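Local coordinates for designed Anbu Protein (Synthetic construct, PDB 5LOY) that probably acts as an N-terminal nucleophile hydrolase related to proteasome beta subunits, a putative ancestral form that assembles into helical complexes, at residues A[11-16]-A[191-196]; A[125-130]-A[142-147]; A[56-61]-A[87-92]; A[15-20]-A[185-190]. One frame throughout, in Å; residues are numbered along the deposited sequence.

Contact 1: A[11-16]-A[191-196]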
loop_
_atom_site.group_PDB
_atom_site.type_symbol
_atom_site.label_atom_id
_atom_site.label_comp_id
_atom_site.label_asym_id
_atom_site.label_seq_id
_atom_site.Cartn_x
_atom_site.Cartn_y
_atom_site.Cartn_z
ATOM N N GLY A 11 15.266 -12.846 -17.854
ATOM C CA GLY A 11 14.105 -12.483 -18.682
ATOM C C GLY A 11 13.130 -11.460 -18.085
ATOM O O GLY A 11 13.537 -10.552 -17.399
ATOM N N LEU A 12 11.840 -11.586 -18.404
ATOM C CA LEU A 12 10.802 -10.643 -17.965
ATOM C C LEU A 12 9.565 -11.386 -17.473
ATOM O O LEU A 12 9.222 -12.460 -17.983
ATOM C CB LEU A 12 10.355 -9.754 -19.115
ATOM C CG LEU A 12 11.379 -8.889 -19.843
ATOM C CD1 LEU A 12 10.867 -8.470 -21.215
ATOM C CD2 LEU A 12 11.717 -7.652 -19.023
ATOM N N VAL A 13 8.869 -10.775 -16.526
ATOM C CA VAL A 13 7.595 -11.284 -16.036
ATOM C C VAL A 13 6.553 -10.152 -16.004
ATOM O O VAL A 13 6.834 -9.063 -15.501
ATOM C CB VAL A 13 7.753 -11.815 -14.611
ATOM C CG1 VAL A 13 6.410 -12.261 -14.059
ATOM C CG2 VAL A 13 8.748 -12.954 -14.574
ATOM N N PHE A 14 5.374 -10.408 -16.535
ATOM C CA PHE A 14 4.294 -9.423 -16.556
ATOM C C PHE A 14 3.038 -10.011 -15.971
ATOM O O PHE A 14 2.692 -11.162 -16.268
ATOM C CB PHE A 14 3.951 -9.007 -17.986
ATOM C CG PHE A 14 5.111 -8.454 -18.758
ATOM C CD1 PHE A 14 5.395 -7.117 -18.715
ATOM C CD2 PHE A 14 5.878 -9.274 -19.584
ATOM C CE1 PHE A 14 6.446 -6.596 -19.450
ATOM C CE2 PHE A 14 6.916 -8.759 -20.331
ATOM C CZ PHE A 14 7.201 -7.415 -20.259
ATOM N N ALA A 15 2.317 -9.215 -15.182
ATOM C CA ALA A 15 1.034 -9.660 -14.656
ATOM C C ALA A 15 0.051 -8.521 -14.561
ATOM O O ALA A 15 0.432 -7.388 -14.263
ATOM C CB ALA A 15 1.235 -10.281 -13.291
ATOM N N SER A 16 -1.216 -8.813 -14.785
ATOM C CA SER A 16 -2.248 -7.785 -14.692
ATOM C C SER A 16 -3.571 -8.386 -14.308
ATOM O O SER A 16 -3.836 -9.519 -14.665
ATOM C CB SER A 16 -2.409 -7.061 -16.039
ATOM O OG SER A 16 -2.773 -7.982 -17.051
ATOM N N LEU A 191 -6.663 -12.822 -13.573
ATOM C CA LEU A 191 -5.356 -12.253 -13.924
ATOM C C LEU A 191 -4.829 -12.840 -15.182
ATOM O O LEU A 191 -5.151 -13.958 -15.526
ATOM C CB LEU A 191 -4.248 -12.580 -12.919
ATOM C CG LEU A 191 -4.571 -12.573 -11.439
ATOM C CD1 LEU A 191 -3.294 -12.803 -10.666
ATOM C CD2 LEU A 191 -5.223 -11.255 -11.054
ATOM N N ASP A 192 -3.968 -12.069 -15.838
ATOM C CA ASP A 192 -3.141 -12.541 -16.934
ATOM C C ASP A 192 -1.690 -12.564 -16.440
ATOM O O ASP A 192 -1.258 -11.671 -15.697
ATOM C CB ASP A 192 -3.320 -11.655 -18.174
ATOM C CG ASP A 192 -4.705 -11.825 -18.822
ATOM O OD1 ASP A 192 -4.913 -12.843 -19.528
ATOM O OD2 ASP A 192 -5.611 -10.969 -18.594
ATOM N N LEU A 193 -0.979 -13.623 -16.808
ATOM C CA LEU A 193 0.402 -13.813 -16.431
ATOM C C LEU A 193 1.228 -14.223 -17.651
ATOM O O LEU A 193 0.846 -15.155 -18.377
ATOM C CB LEU A 193 0.501 -14.906 -15.379
ATOM C CG LEU A 193 1.939 -15.293 -14.987
ATOM C CD1 LEU A 193 2.609 -14.156 -14.214
ATOM C CD2 LEU A 193 1.956 -16.576 -14.163
ATOM N N LEU A 194 2.358 -13.540 -17.873
ATOM C CA LEU A 194 3.252 -13.869 -18.986
ATOM C C LEU A 194 4.690 -13.887 -18.514
ATOM O O LEU A 194 5.144 -12.953 -17.866
ATOM C CB LEU A 194 3.062 -12.862 -20.106
ATOM C CG LEU A 194 3.708 -13.191 -21.446
ATOM C CD1 LEU A 194 2.987 -12.426 -22.556
ATOM C CD2 LEU A 194 5.196 -12.881 -21.477
ATOM N N VAL A 195 5.386 -14.966 -18.833
ATOM C CA VAL A 195 6.778 -15.159 -18.436
ATOM C C VAL A 195 7.620 -15.354 -19.680
ATOM O O VAL A 195 7.366 -16.262 -20.458
ATOM C CB VAL A 195 6.947 -16.406 -17.529
ATOM C CG1 VAL A 195 8.430 -16.673 -17.248
ATOM C CG2 VAL A 195 6.201 -16.220 -16.228
ATOM N N TYR A 196 8.618 -14.483 -19.865
ATOM C CA TYR A 196 9.410 -14.413 -21.113
ATOM C C TYR A 196 10.861 -14.758 -20.823
ATOM O O TYR A 196 11.480 -14.110 -19.979
ATOM C CB TYR A 196 9.316 -12.991 -21.744
ATOM C CG TYR A 196 10.258 -12.825 -22.921
ATOM C CD1 TYR A 196 9.939 -13.361 -24.166
ATOM C CD2 TYR A 196 11.483 -12.211 -22.778
ATOM C CE1 TYR A 196 10.805 -13.261 -25.224
ATOM C CE2 TYR A 196 12.371 -12.113 -23.840
ATOM C CZ TYR A 196 12.029 -12.643 -25.059
ATOM O OH TYR A 196 12.893 -12.570 -26.135
HETATM O O HOH W 1 -5.605 -8.347 -17.758
#
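L12, F14 and S16 pair with Y196, L194 and D192 through six backbone hydrogen bonds, two for each pair, such as Y196 N to L12 O at 2.8 Å. V13–V195 and A15–L193 are the non-hydrogen-bonded pairs of this register, where CA-H groups meet carbonyls, as in A15 CA to D192 O at 3.2 Å. The strands are antiparallel, 176° between their directions, and neighbours in one of the two beta sheets of the Ntn-hydrolase fold. Of the apolar contacts, L12 and Y196 lie side by side on one face, L12 CD1 4.1 Å from Y196 CD2, and so do F14 and L194, which continue onto V45 and M33 of the other sheet. On the opposite face L193 holds CG anti to its backbone N (chi1 175°), bringing CD1 to 4.2 Å from A15 CB and close to V13 CG1. V13 and A15 meet helix 166-183 there, while L193 and V195 pack on W239 of the second subunit. Polar side chains gather at the D192 end: a water accepts from S16 OG at 2.9 Å and donates to D192 OD2 at 2.8 Å, while D192 OD1 forms a salt bridge with R31. At the other end Y196 OH hydrogen-bonds with Q117 OE1.

Contact 2: A[125-130]-A[142-147]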
loop_
_atom_site.group_PDB
_atom_site.type_symbol
_atom_site.label_atom_id
_atom_site.label_comp_id
_atom_site.label_asym_id
_atom_site.label_seq_id
_atom_site.Cartn_x
_atom_site.Cartn_y
_atom_site.Cartn_z
ATOM N N LEU A 125 12.446 -2.782 -20.193
ATOM C CA LEU A 125 11.192 -2.534 -19.509
ATOM C C LEU A 125 11.018 -1.036 -19.235
ATOM O O LEU A 125 11.930 -0.400 -18.677
ATOM C CB LEU A 125 11.195 -3.282 -18.191
ATOM C CG LEU A 125 9.915 -3.166 -17.361
ATOM C CD1 LEU A 125 8.765 -3.827 -18.112
ATOM C CD2 LEU A 125 10.079 -3.792 -15.981
ATOM N N PHE A 126 9.848 -0.494 -19.602
ATOM C CA PHE A 126 9.561 0.946 -19.483
ATOM C C PHE A 126 8.255 1.238 -18.763
ATOM O O PHE A 126 7.329 0.423 -18.801
ATOM C CB PHE A 126 9.457 1.581 -20.858
ATOM C CG PHE A 126 10.744 1.599 -21.610
ATOM C CD1 PHE A 126 11.164 0.482 -22.286
ATOM C CD2 PHE A 126 11.540 2.724 -21.632
ATOM C CE1 PHE A 126 12.359 0.498 -22.980
ATOM C CE2 PHE A 126 12.751 2.738 -22.315
ATOM C CZ PHE A 126 13.161 1.620 -22.982
ATOM N N LEU A 127 8.189 2.411 -18.129
ATOM C CA LEU A 127 6.951 2.938 -17.536
ATOM C C LEU A 127 6.586 4.213 -18.264
ATOM O O LEU A 127 7.418 5.120 -18.365
ATOM C CB LEU A 127 7.160 3.231 -16.065
ATOM C CG LEU A 127 6.046 3.940 -15.288
ATOM C CD1 LEU A 127 4.770 3.135 -15.280
ATOM C CD2 LEU A 127 6.472 4.174 -13.847
ATOM N N ILE A 128 5.369 4.281 -18.804
ATOM C CA ILE A 128 4.917 5.489 -19.490
ATOM C C ILE A 128 3.941 6.221 -18.601
ATOM O O ILE A 128 2.913 5.673 -18.187
ATOM C CB ILE A 128 4.266 5.199 -20.851
ATOM C CG1 ILE A 128 5.278 4.621 -21.824
ATOM C CG2 ILE A 128 3.755 6.466 -21.478
ATOM C CD1 ILE A 128 5.404 3.126 -21.740
ATOM N N TYR A 129 4.276 7.461 -18.296
ATOM C CA TYR A 129 3.482 8.254 -17.386
ATOM C C TYR A 129 2.280 8.887 -18.077
ATOM O O TYR A 129 2.245 8.983 -19.295
ATOM C CB TYR A 129 4.353 9.373 -16.803
ATOM C CG TYR A 129 5.477 8.945 -15.885
ATOM C CD1 TYR A 129 5.233 8.192 -14.728
ATOM C CD2 TYR A 129 6.769 9.368 -16.130
ATOM C CE1 TYR A 129 6.265 7.837 -13.878
ATOM C CE2 TYR A 129 7.804 9.037 -15.285
ATOM C CZ TYR A 129 7.551 8.271 -14.168
ATOM O OH TYR A 129 8.622 7.975 -13.355
ATOM N N PRO A 130 1.314 9.370 -17.295
ATOM C CA PRO A 130 0.157 10.082 -17.823
ATOM C C PRO A 130 0.478 11.185 -18.783
ATOM O O PRO A 130 -0.255 11.379 -19.731
ATOM C CB PRO A 130 -0.482 10.667 -16.566
ATOM C CG PRO A 130 -0.204 9.645 -15.518
ATOM C CD PRO A 130 1.167 9.119 -15.844
ATOM N N PRO A 142 14.345 -2.647 -10.671
ATOM C CA PRO A 142 14.043 -3.704 -11.634
ATOM C C PRO A 142 12.560 -4.004 -11.865
ATOM O O PRO A 142 12.249 -4.866 -12.685
ATOM C CB PRO A 142 14.704 -4.927 -10.999
ATOM C CG PRO A 142 14.514 -4.693 -9.534
ATOM C CD PRO A 142 14.665 -3.206 -9.346
ATOM N N PHE A 143 11.653 -3.313 -11.196
ATOM C CA PHE A 143 10.246 -3.508 -11.505
ATOM C C PHE A 143 9.456 -2.199 -11.522
ATOM O O PHE A 143 9.870 -1.210 -10.926
ATOM C CB PHE A 143 9.624 -4.515 -10.524
ATOM C CG PHE A 143 9.482 -4.001 -9.111
ATOM C CD1 PHE A 143 8.346 -3.305 -8.722
ATOM C CD2 PHE A 143 10.484 -4.233 -8.164
ATOM C CE1 PHE A 143 8.209 -2.809 -7.415
ATOM C CE2 PHE A 143 10.362 -3.754 -6.873
ATOM C CZ PHE A 143 9.223 -3.033 -6.494
ATOM N N PHE A 144 8.297 -2.236 -12.191
ATOM C CA PHE A 144 7.341 -1.135 -12.212
ATOM C C PHE A 144 5.942 -1.642 -11.917
ATOM O O PHE A 144 5.620 -2.803 -12.156
ATOM C CB PHE A 144 7.303 -0.466 -13.577
ATOM C CG PHE A 144 8.559 0.292 -13.943
ATOM C CD1 PHE A 144 9.135 1.212 -13.075
ATOM C CD2 PHE A 144 9.105 0.146 -15.210
ATOM C CE1 PHE A 144 10.267 1.918 -13.441
ATOM C CE2 PHE A 144 10.216 0.856 -15.584
ATOM C CZ PHE A 144 10.812 1.736 -14.688
ATOM N N GLN A 145 5.100 -0.742 -11.424
ATOM C CA GLN A 145 3.708 -1.063 -11.095
ATOM C C GLN A 145 2.837 0.087 -11.517
ATOM O O GLN A 145 3.243 1.246 -11.380
ATOM C CB GLN A 145 3.515 -1.175 -9.578
ATOM C CG GLN A 145 4.475 -2.066 -8.796
ATOM C CD GLN A 145 4.268 -1.874 -7.303
ATOM O OE1 GLN A 145 4.756 -0.913 -6.720
ATOM N NE2 GLN A 145 3.515 -2.790 -6.684
ATOM N N ILE A 146 1.625 -0.213 -11.960
ATOM C CA ILE A 146 0.631 0.829 -12.244
ATOM C C ILE A 146 -0.719 0.379 -11.689
ATOM O O ILE A 146 -0.923 -0.826 -11.464
ATOM C CB ILE A 146 0.510 1.130 -13.749
ATOM C CG1 ILE A 146 0.136 -0.113 -14.544
ATOM C CG2 ILE A 146 1.819 1.694 -14.297
ATOM C CD1 ILE A 146 0.092 0.116 -16.040
ATOM N N GLY A 147 -1.632 1.335 -11.474
ATOM C CA GLY A 147 -2.948 1.050 -10.870
ATOM C C GLY A 147 -2.933 1.317 -9.387
ATOM O O GLY A 147 -2.337 2.284 -8.961
#
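L127 sets its CB over the middle of the F144 ring, 3.8 Å from the ring centroid and 12° off the normal, a CH-pi contact. The F144 side chain leaves its strand toward 125-128, and chi1 of -68° sets CG beside the backbone N. The side chains of L127 and F144 cross at a slant, and the methyl groups of L127 divide: CD2 lies 4.1 Å from F144 CD1, whereas CD1 points away from the ring and meets I146 CG2 at 3.4 Å. I146 turns that methyl to the contact by holding CG1 between its backbone N and carbonyl carbon.

L125, from the same strand as L127, runs alongside F144 in the opposite sense to it, its CG 4.0 Å from ring atom CD2 of F144. The L125 carbonyl O lies at the edge of the same ring, near the plane and 3.8 Å from F144 CE2. F144 therefore meets a methylene on one face and a backbone oxygen at its rim, with I135 of the adjoining strand also touching it. No hydrogen bond joins the two segments. I146 reaches S111 and I113 on strand 110-118. The closest approach of the strand axes is 7.7 Å and their directions differ by 31°, geometry of facing strands from two stacked sheets: the beta sandwich at the centre of the four-layer alpha-beta-beta-alpha fold of proteasome subunits and other Ntn hydrolases.

Contact 3: A[56-61]-A[87-92]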
loop_
_atom_site.group_PDB
_atom_site.type_symbol
_atom_site.label_atom_id
_atom_site.label_comp_id
_atom_site.label_asym_id
_atom_site.label_seq_id
_atom_site.Cartn_x
_atom_site.Cartn_y
_atom_site.Cartn_z
ATOM N N GLN A 56 -8.236 2.333 -24.512
ATOM C CA GLN A 56 -8.714 1.704 -25.730
ATOM C C GLN A 56 -8.412 2.567 -26.947
ATOM O O GLN A 56 -8.165 2.036 -28.016
ATOM C CB GLN A 56 -10.225 1.431 -25.685
ATOM C CG GLN A 56 -10.623 0.274 -24.805
ATOM C CD GLN A 56 -12.101 -0.122 -24.932
ATOM O OE1 GLN A 56 -12.950 0.662 -25.359
ATOM N NE2 GLN A 56 -12.406 -1.362 -24.560
ATOM N N ALA A 57 -8.459 3.889 -26.791
ATOM C CA ALA A 57 -8.163 4.788 -27.897
ATOM C C ALA A 57 -6.658 4.812 -28.231
ATOM O O ALA A 57 -6.280 4.925 -29.393
ATOM C CB ALA A 57 -8.667 6.176 -27.605
ATOM N N VAL A 58 -5.814 4.662 -27.218
ATOM C CA VAL A 58 -4.378 4.534 -27.435
ATOM C C VAL A 58 -4.066 3.260 -28.201
ATOM O O VAL A 58 -3.407 3.306 -29.244
ATOM C CB VAL A 58 -3.617 4.541 -26.123
ATOM C CG1 VAL A 58 -2.166 4.154 -26.333
ATOM C CG2 VAL A 58 -3.690 5.928 -25.514
ATOM N N ILE A 59 -4.557 2.129 -27.700
ATOM C CA ILE A 59 -4.378 0.861 -28.385
ATOM C C ILE A 59 -4.860 0.941 -29.837
ATOM O O ILE A 59 -4.198 0.437 -30.729
ATOM C CB ILE A 59 -5.125 -0.268 -27.696
ATOM C CG1 ILE A 59 -4.590 -0.510 -26.285
ATOM C CG2 ILE A 59 -5.002 -1.554 -28.478
ATOM C CD1 ILE A 59 -3.099 -0.726 -26.236
ATOM N N SER A 60 -5.994 1.579 -30.078
ATOM C CA SER A 60 -6.541 1.666 -31.435
ATOM C C SER A 60 -5.610 2.451 -32.345
ATOM O O SER A 60 -5.465 2.131 -33.515
ATOM C CB SER A 60 -7.901 2.340 -31.431
ATOM O OG SER A 60 -8.443 2.436 -32.736
ATOM N N LEU A 61 -4.980 3.477 -31.795
ATOM C CA LEU A 61 -4.051 4.315 -32.548
ATOM C C LEU A 61 -2.764 3.543 -32.916
ATOM O O LEU A 61 -2.250 3.700 -33.997
ATOM C CB LEU A 61 -3.712 5.541 -31.703
ATOM C CG LEU A 61 -3.254 6.818 -32.352
ATOM C CD1 LEU A 61 -4.114 7.173 -33.541
ATOM C CD2 LEU A 61 -3.321 7.929 -31.321
ATOM N N GLY A 87 3.828 6.772 -25.759
ATOM C CA GLY A 87 3.714 8.108 -25.193
ATOM C C GLY A 87 3.148 9.132 -26.144
ATOM O O GLY A 87 2.357 9.968 -25.737
ATOM N N GLU A 88 3.550 9.081 -27.407
ATOM C CA GLU A 88 3.020 10.020 -28.388
ATOM C C GLU A 88 1.545 9.749 -28.694
ATOM O O GLU A 88 0.777 10.668 -28.921
ATOM C CB GLU A 88 3.843 9.994 -29.664
ATOM C CG GLU A 88 5.069 10.906 -29.614
ATOM C CD GLU A 88 6.092 10.591 -30.727
ATOM O OE1 GLU A 88 7.305 10.897 -30.546
ATOM O OE2 GLU A 88 5.683 10.027 -31.786
ATOM N N ALA A 89 1.162 8.479 -28.701
ATOM C CA ALA A 89 -0.225 8.093 -28.924
ATOM C C ALA A 89 -1.107 8.590 -27.776
ATOM O O ALA A 89 -2.192 9.111 -27.996
ATOM C CB ALA A 89 -0.321 6.577 -29.063
ATOM N N LEU A 90 -0.621 8.412 -26.557
ATOM C CA LEU A 90 -1.290 8.941 -25.400
ATOM C C LEU A 90 -1.499 10.451 -25.498
ATOM O O LEU A 90 -2.589 10.931 -25.221
ATOM C CB LEU A 90 -0.505 8.577 -24.145
ATOM C CG LEU A 90 -1.073 9.058 -22.810
ATOM C CD1 LEU A 90 -2.516 8.618 -22.608
ATOM C CD2 LEU A 90 -0.222 8.547 -21.654
ATOM N N ARG A 91 -0.489 11.215 -25.905
ATOM C CA ARG A 91 -0.677 12.661 -26.039
ATOM C C ARG A 91 -1.656 13.045 -27.124
ATOM O O ARG A 91 -2.401 14.011 -26.964
ATOM C CB ARG A 91 0.617 13.358 -26.356
ATOM C CG ARG A 91 1.515 13.511 -25.166
ATOM C CD ARG A 91 2.920 13.729 -25.667
ATOM N NE ARG A 91 3.865 13.839 -24.569
ATOM C CZ ARG A 91 5.178 13.711 -24.706
ATOM N NH1 ARG A 91 5.696 13.444 -25.906
ATOM N NH2 ARG A 91 5.968 13.834 -23.642
ATOM N N GLU A 92 -1.622 12.322 -28.240
ATOM C CA GLU A 92 -2.555 12.550 -29.331
ATOM C C GLU A 92 -3.992 12.314 -28.832
ATOM O O GLU A 92 -4.871 13.113 -29.102
ATOM C CB GLU A 92 -2.207 11.673 -30.552
ATOM C CG GLU A 92 -3.034 11.931 -31.816
ATOM C CD GLU A 92 -2.422 11.344 -33.111
ATOM O OE1 GLU A 92 -1.178 11.183 -33.183
ATOM O OE2 GLU A 92 -3.188 11.051 -34.079
#
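L61 lays its two methyl groups against one face of the E92 carboxylate: L61 CD2 stands 4.0 Å from E92 CD, above the plane of the group, and L61 CD1 lies on the same face but displaced outward, 4.0 Å from E92 OE2. The two side chains cross at about a right angle, and E92, extended beyond CG, runs its CB and CG past the same CD2 before its charged end reaches the exposed border of the contact. No aromatic ring takes part across the two segments.

This is one of the two outer helical layers of the alpha-beta-beta-alpha sandwich, where helices 52-62 and 79-94 pack on each other and on the five-stranded sheet. Their segments cross at 122° with the axes 9.0 Å apart at closest approach. The backbones come nearest where A89 offers only a methyl, its CA 5.7 Å from V58 CA. V58 divides its branches there, CG1 meeting A89 CB at 4.1 Å and CG2 passing over the backbone of L90. Beneath them, V58 and L90 both rest on F112 of strand 110-118, which ties this helix pair to the sheet. V93, one residue beyond the second segment, adds to the same apolar patch by touching both V58 and L61. On another side of helix 79-94, R91 NE hydrogen-bonds to A131 O.

Apart from the E92 carboxylate the junction is apolar, and no hydrogen bond joins the helices. L61 keeps CG anti to its backbone N (chi1 -155°), a torsion that carries CD2 across A89 until it lies 3.7 Å from the carbonyl oxygen A89 O.

Contact 4: A[15-20]-A[185-190]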
loop_
_atom_site.group_PDB
_atom_site.type_symbol
_atom_site.label_atom_id
_atom_site.label_comp_id
_atom_site.label_asym_id
_atom_site.label_seq_id
_atom_site.Cartn_x
_atom_site.Cartn_y
_atom_site.Cartn_z
ATOM N N ALA A 15 2.317 -9.215 -15.182
ATOM C CA ALA A 15 1.034 -9.660 -14.656
ATOM C C ALA A 15 0.051 -8.521 -14.561
ATOM O O ALA A 15 0.432 -7.388 -14.263
ATOM C CB ALA A 15 1.235 -10.281 -13.291
ATOM N N SER A 16 -1.216 -8.813 -14.785
ATOM C CA SER A 16 -2.248 -7.785 -14.692
ATOM C C SER A 16 -3.571 -8.386 -14.308
ATOM O O SER A 16 -3.836 -9.519 -14.665
ATOM C CB SER A 16 -2.409 -7.061 -16.039
ATOM O OG SER A 16 -2.773 -7.982 -17.051
ATOM N N ASP A 17 -4.404 -7.622 -13.606
ATOM C CA ASP A 17 -5.753 -8.067 -13.249
ATOM C C ASP A 17 -6.749 -7.582 -14.310
ATOM O O ASP A 17 -6.333 -7.105 -15.369
ATOM C CB ASP A 17 -6.146 -7.530 -11.880
ATOM C CG ASP A 17 -6.683 -6.105 -11.945
ATOM O OD1 ASP A 17 -6.085 -5.306 -12.706
ATOM O OD2 ASP A 17 -7.711 -5.801 -11.266
ATOM N N SER A 18 -8.052 -7.698 -14.046
ATOM C CA SER A 18 -9.060 -7.314 -15.045
ATOM C C SER A 18 -10.222 -6.470 -14.532
ATOM O O SER A 18 -11.111 -6.135 -15.285
ATOM C CB SER A 18 -9.606 -8.562 -15.747
ATOM O OG SER A 18 -10.115 -9.502 -14.809
ATOM N N ARG A 19 -10.216 -6.111 -13.266
ATOM C CA ARG A 19 -11.334 -5.390 -12.711
ATOM C C ARG A 19 -11.189 -3.911 -13.083
ATOM O O ARG A 19 -10.156 -3.296 -12.867
ATOM C CB ARG A 19 -11.392 -5.602 -11.217
ATOM C CG ARG A 19 -12.638 -5.046 -10.572
ATOM C CD ARG A 19 -12.774 -5.526 -9.134
ATOM N NE ARG A 19 -13.194 -6.917 -9.006
ATOM C CZ ARG A 19 -13.381 -7.537 -7.832
ATOM N NH1 ARG A 19 -13.149 -6.908 -6.696
ATOM N NH2 ARG A 19 -13.785 -8.789 -7.793
ATOM N N THR A 20 -12.222 -3.364 -13.692
ATOM C CA THR A 20 -12.101 -2.117 -14.397
ATOM C C THR A 20 -13.313 -1.222 -14.161
ATOM O O THR A 20 -14.436 -1.665 -14.274
ATOM C CB THR A 20 -11.993 -2.366 -15.927
ATOM O OG1 THR A 20 -10.947 -3.308 -16.199
ATOM C CG2 THR A 20 -11.673 -1.087 -16.677
ATOM N N LEU A 185 -10.748 -3.537 -2.951
ATOM C CA LEU A 185 -11.751 -4.158 -3.813
ATOM C C LEU A 185 -11.763 -3.675 -5.264
ATOM O O LEU A 185 -12.625 -4.103 -6.039
ATOM C CB LEU A 185 -13.153 -4.024 -3.187
ATOM C CG LEU A 185 -13.341 -4.886 -1.922
ATOM C CD1 LEU A 185 -14.781 -4.798 -1.431
ATOM C CD2 LEU A 185 -12.979 -6.342 -2.173
ATOM N N SER A 186 -10.845 -2.798 -5.644
ATOM C CA SER A 186 -10.825 -2.299 -7.015
ATOM C C SER A 186 -9.931 -3.196 -7.890
ATOM O O SER A 186 -9.899 -3.034 -9.104
ATOM C CB SER A 186 -10.394 -0.819 -7.083
ATOM O OG SER A 186 -8.989 -0.684 -6.872
ATOM N N VAL A 187 -9.224 -4.144 -7.276
ATOM C CA VAL A 187 -8.518 -5.155 -8.057
ATOM C C VAL A 187 -9.098 -6.564 -7.864
ATOM O O VAL A 187 -9.560 -6.911 -6.780
ATOM C CB VAL A 187 -6.966 -5.034 -7.977
ATOM C CG1 VAL A 187 -6.519 -3.846 -7.152
ATOM C CG2 VAL A 187 -6.295 -6.312 -7.551
ATOM N N GLY A 188 -9.106 -7.346 -8.948
ATOM C CA GLY A 188 -9.835 -8.608 -8.994
ATOM C C GLY A 188 -9.508 -9.539 -10.151
ATOM O O GLY A 188 -9.070 -9.114 -11.215
ATOM N N LEU A 189 -9.750 -10.827 -9.922
ATOM C CA LEU A 189 -9.565 -11.881 -10.920
ATOM C C LEU A 189 -10.584 -11.733 -12.015
ATOM O O LEU A 189 -11.656 -11.206 -11.779
ATOM C CB LEU A 189 -9.765 -13.247 -10.267
ATOM C CG LEU A 189 -8.745 -13.685 -9.202
ATOM C CD1 LEU A 189 -9.039 -15.086 -8.698
ATOM C CD2 LEU A 189 -7.356 -13.654 -9.762
ATOM N N PRO A 190 -10.283 -12.240 -13.221
ATOM C CA PRO A 190 -9.091 -13.008 -13.616
ATOM C C PRO A 190 -7.832 -12.204 -13.838
ATOM O O PRO A 190 -7.944 -11.047 -14.260
ATOM C CB PRO A 190 -9.520 -13.666 -14.926
ATOM C CG PRO A 190 -10.676 -12.851 -15.427
ATOM C CD PRO A 190 -11.382 -12.393 -14.194
HETATM O O HOH W 2 -12.775 -8.787 -13.586
HETATM O O HOH W 3 -11.381 -1.377 -10.451
HETATM O O HOH W 4 -13.171 -10.938 -9.261
#
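D17, S18 and R19 point their side chains toward the loop 185-190, and each grips a different part of its backbone. D17 turns OD2 to G188 N at 3.1 Å, using the anti lone pair, the one away from OD1. The same oxygen takes R19 N from above the carboxylate plane at 3.2 Å, closing an Asx turn. S18 sends OG to P190 O at 2.7 Å, in the carbonyl plane and on a lone pair; OG also lies against the P190 ring atom CD, and the peptide bond between L189 and P190 is cis. A water donates to both S18 OG and L189 O, and the backbone bond from S18 N to G188 O is weak.

R19 is extended at first and then bends at chi3 (-75°), which folds the guanidinium back over the loop. One face lies over G188 CA, where glycine has no side chain to intervene, and R19 NH1 reaches L185 O at 2.9 Å, the oxygen lying in the guanidinium plane.

Beyond the loop, D17 OD1 hydrogen-bonds with Y2 N, D17 OD2 with T1 N, R19 O with T1 OG1, and T20 OG1 with K32 NZ. An N-terminal threonine beside an aspartate and a lysine matches the active site of proteasome beta subunits. Donors from the loop, its own turn and the chain terminus converge on one carboxylate, so the loop probably helps to fix D17 beside T1.

How the contacts relate
Contacts 1 and 2 are core: contact 1 joins neighbouring strands within the six-stranded sheet by backbone bonds, whereas contact 2 stacks that sheet on the five-stranded one by apolar side-chain packing, without hydrogen bonds. They meet where F14 packs on L125. Contact 3, a mostly buried junction of two outer-layer helices with an exposed border at E92, also lacks hydrogen bonds and reaches contact 2 through L90 against Y129 and P130. Contact 4 shares A15, S16 and strand 11-21 with contact 1, and L191 touches D17 between them. There regular pairing gives way to a partly buried loop near the chain's N-terminus, the contact richest in side-chain polar bonds.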